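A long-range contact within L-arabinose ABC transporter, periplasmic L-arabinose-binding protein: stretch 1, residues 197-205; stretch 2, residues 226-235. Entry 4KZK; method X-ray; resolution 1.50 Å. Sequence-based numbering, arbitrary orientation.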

# COMPACT_ATOMS: atom_id res chain seq x y z
N GLY A 197 15.28 19.45 -6.43
CA GLY A 197 15.87 20.57 -5.69
C GLY A 197 15.54 20.67 -4.22
O GLY A 197 15.96 21.61 -3.55
N PHE A 198 14.81 19.69 -3.69
CA PHE A 198 14.60 19.61 -2.25
C PHE A 198 15.91 19.16 -1.63
O PHE A 198 16.65 18.38 -2.23
CB PHE A 198 13.45 18.65 -1.91
CG PHE A 198 12.09 19.19 -2.27
CD1 PHE A 198 11.68 19.25 -3.61
CD2 PHE A 198 11.24 19.65 -1.30
CE1 PHE A 198 10.44 19.76 -3.95
CE2 PHE A 198 9.98 20.15 -1.63
CZ PHE A 198 9.60 20.23 -2.95
N ALA A 199 16.18 19.65 -0.42
CA ALA A 199 17.48 19.49 0.22
C ALA A 199 17.55 18.22 1.06
O ALA A 199 16.64 17.94 1.87
CB ALA A 199 17.79 20.71 1.07
N ALA A 200 18.62 17.46 0.89
CA ALA A 200 18.84 16.25 1.66
C ALA A 200 18.82 16.56 3.16
O ALA A 200 18.29 15.79 3.95
CB ALA A 200 20.16 15.60 1.26
N ALA A 201 19.37 17.72 3.53
CA ALA A 201 19.41 18.14 4.93
C ALA A 201 18.04 18.40 5.54
O ALA A 201 17.91 18.41 6.77
CB ALA A 201 20.28 19.38 5.07
N ASN A 202 17.03 18.61 4.69
CA ASN A 202 15.66 18.87 5.12
C ASN A 202 14.76 17.63 5.09
O ASN A 202 13.56 17.74 5.32
CB ASN A 202 15.06 19.98 4.25
CG ASN A 202 15.71 21.32 4.51
OD1 ASN A 202 16.39 21.52 5.52
ND2 ASN A 202 15.51 22.26 3.60
N VAL A 203 15.33 16.46 4.85
CA VAL A 203 14.58 15.21 4.91
C VAL A 203 14.52 14.75 6.37
O VAL A 203 15.56 14.52 7.01
CB VAL A 203 15.23 14.13 4.03
CG1 VAL A 203 14.57 12.78 4.24
CG2 VAL A 203 15.19 14.54 2.56
N VAL A 204 13.30 14.70 6.90
CA VAL A 204 13.06 14.35 8.29
C VAL A 204 12.44 12.96 8.35
O VAL A 204 11.29 12.76 7.97
CB VAL A 204 12.14 15.39 8.95
CG1 VAL A 204 11.78 14.97 10.37
CG2 VAL A 204 12.80 16.76 8.94
N ASP A 205 13.21 12.00 8.82
CA ASP A 205 12.70 10.65 8.98
C ASP A 205 11.73 10.59 10.16
O ASP A 205 12.01 11.11 11.25
CB ASP A 205 13.84 9.66 9.22
CG ASP A 205 14.48 9.16 7.94
OD1 ASP A 205 14.28 9.74 6.85
OD2 ASP A 205 15.20 8.13 8.02
N LYS A 226 10.14 18.50 16.69
CA LYS A 226 11.58 18.76 16.55
C LYS A 226 11.95 19.75 15.47
O LYS A 226 13.04 20.32 15.52
CB LYS A 226 12.34 17.47 16.26
CG LYS A 226 12.20 16.45 17.36
CD LYS A 226 13.22 15.33 17.26
CE LYS A 226 12.86 14.22 18.24
NZ LYS A 226 13.65 12.97 18.05
N HIS A 227 11.08 19.95 14.48
CA HIS A 227 11.43 20.77 13.32
C HIS A 227 10.45 21.90 13.11
O HIS A 227 9.85 22.05 12.04
CB HIS A 227 11.53 19.88 12.08
CG HIS A 227 12.63 18.87 12.18
ND1 HIS A 227 13.94 19.18 11.88
CD2 HIS A 227 12.63 17.57 12.57
CE1 HIS A 227 14.69 18.11 12.06
NE2 HIS A 227 13.93 17.12 12.49
N ARG A 228 10.31 22.74 14.14
CA ARG A 228 9.40 23.89 14.09
C ARG A 228 9.91 25.01 13.17
O ARG A 228 9.21 26.00 12.95
CB ARG A 228 9.17 24.43 15.51
N ASN A 229 11.13 24.86 12.66
CA ASN A 229 11.77 25.84 11.76
C ASN A 229 11.15 25.94 10.36
O ASN A 229 11.27 26.98 9.70
CB ASN A 229 13.27 25.52 11.64
CG ASN A 229 13.54 24.11 11.11
OD1 ASN A 229 13.33 23.12 11.81
ND2 ASN A 229 14.01 24.02 9.86
N PHE A 230 10.52 24.87 9.89
CA PHE A 230 9.96 24.85 8.53
C PHE A 230 8.60 25.53 8.48
O PHE A 230 7.76 25.32 9.35
CB PHE A 230 9.82 23.41 8.03
CG PHE A 230 11.14 22.72 7.83
CD1 PHE A 230 12.04 23.16 6.87
CD2 PHE A 230 11.48 21.61 8.59
CE1 PHE A 230 13.25 22.52 6.68
CE2 PHE A 230 12.70 20.96 8.40
CZ PHE A 230 13.59 21.43 7.45
N ARG A 231 8.39 26.34 7.45
CA ARG A 231 7.08 26.94 7.21
C ARG A 231 6.27 26.04 6.28
O ARG A 231 5.07 25.80 6.50
CB ARG A 231 7.27 28.32 6.59
CG ARG A 231 5.98 29.06 6.29
CD ARG A 231 5.31 29.61 7.54
NE ARG A 231 3.87 29.74 7.31
CZ ARG A 231 2.97 30.08 8.22
NH1 ARG A 231 3.33 30.36 9.48
NH2 ARG A 231 1.69 30.15 7.87
N HIS A 232 6.93 25.53 5.25
CA HIS A 232 6.31 24.67 4.28
C HIS A 232 6.77 23.25 4.47
O HIS A 232 7.97 23.00 4.71
CB HIS A 232 6.67 25.11 2.87
CG HIS A 232 6.06 26.41 2.46
ND1 HIS A 232 6.67 27.25 1.55
CD2 HIS A 232 4.89 26.99 2.79
CE1 HIS A 232 5.89 28.30 1.35
NE2 HIS A 232 4.80 28.16 2.09
N TRP A 233 5.83 22.32 4.30
CA TRP A 233 6.11 20.88 4.39
C TRP A 233 5.57 20.09 3.22
O TRP A 233 4.55 20.45 2.66
CB TRP A 233 5.47 20.28 5.63
CG TRP A 233 6.15 20.58 6.91
CD1 TRP A 233 5.87 21.62 7.76
CD2 TRP A 233 7.19 19.82 7.52
NE1 TRP A 233 6.71 21.56 8.85
CE2 TRP A 233 7.51 20.45 8.74
CE3 TRP A 233 7.88 18.65 7.16
CZ2 TRP A 233 8.51 19.96 9.60
CZ3 TRP A 233 8.85 18.16 8.01
CH2 TRP A 233 9.16 18.82 9.22
N VAL A 234 6.23 18.98 2.93
CA VAL A 234 5.66 17.94 2.10
C VAL A 234 5.73 16.64 2.89
O VAL A 234 6.55 16.51 3.82
CB VAL A 234 6.37 17.81 0.73
CG1 VAL A 234 6.37 19.14 -0.03
CG2 VAL A 234 7.79 17.32 0.88
N ALA A 235 4.85 15.70 2.56
CA ALA A 235 4.80 14.47 3.32
C ALA A 235 4.32 13.33 2.47
O ALA A 235 3.55 13.52 1.52
CB ALA A 235 3.90 14.62 4.55

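This contact is made by side chains alone: no hydrogen bond crosses between the two stretches, and their backbones stay well apart, with the nearest CA atoms 8.3 Å apart for Val-204 and His-227 and 8.9 Å for Asn-202 and Phe-230. Such spacing leaves room for a layer of side chains, and 287 Å² of surface, both sides summed, is buried there. Stretch 1 presents its part through a short 3-10 segment, residues 200-202, that leads straight into a strand. Two backbone hydrogen bonds accompany the bend, from Asn-202 N to Ala-199 O at 2.9 Å and from Val-203 N to Ala-200 O at 3.2 Å. In the strand that follows, the alternation is clean: Val-203 and Asp-205 point away from stretch 2, while Val-204 between them points toward it.

Stretch 2 begins at the end of a helix. Lys-226 is still helical, and although its CA-to-CB bond points toward stretch 1, its side chain makes no contact. His-227, with phi/psi of -124/58, is the first residue to leave helical geometry, and it delivers the first pairing. Its m rotamer sets the imidazole against Val-204, whose CG2 lies 3.7 Å from the centroid of the His-227 ring and only 7° off the ring normal. This is a CH-pi contact of nearly ideal placement, a methyl group seated over the face of an aromatic ring. The closest atoms of the pair are Val-204 CG1 and His-227 CD2, 3.5 Å apart, so both methyls of the valine lie close to the imidazole.

A type I beta turn spans His-227 to Phe-230. Asn-229 points toward stretch 1 without touching it, and Arg-228, not modelled beyond CB, makes no contact with the atoms present. The turn brings in its last residue, Phe-230, as the second aromatic partner. Phe-230 CE2 lies 4.2 Å from Val-204 CG2, an ordinary apolar contact. The same ring also meets a polar group: Asn-202 OD1 sits 3.4 Å from Phe-230 CZ, near the plane of the ring and at its edge. That placement suits the chemistry, because the rim of a phenyl ring carries slightly positive hydrogens that a carbonyl oxygen can approach favourably.

Arg-231 and His-232 pass without touching stretch 1. Trp-233 starts in the wrong direction, its CA-to-CB bond pointing away, yet the indole is long enough for its end to come back, and Trp-233 CH2 reaches Val-204 CG2 at 4.2 Å. One valine methyl thus touches three aromatic side chains, and Val-204 has the largest covered area of any residue here. Val-234 points toward stretch 1 and makes a separate apolar contact, its CG1 lying 4.1 Å from CE2 of the buried Phe-198. Ala-235 adds nothing.

The rule to read here is economical: a single inward-facing branched residue on a strand can gather several aromatic rings from a turn and the strand beyond it, with shape and apolar burial joining the segments where no hydrogen bond does.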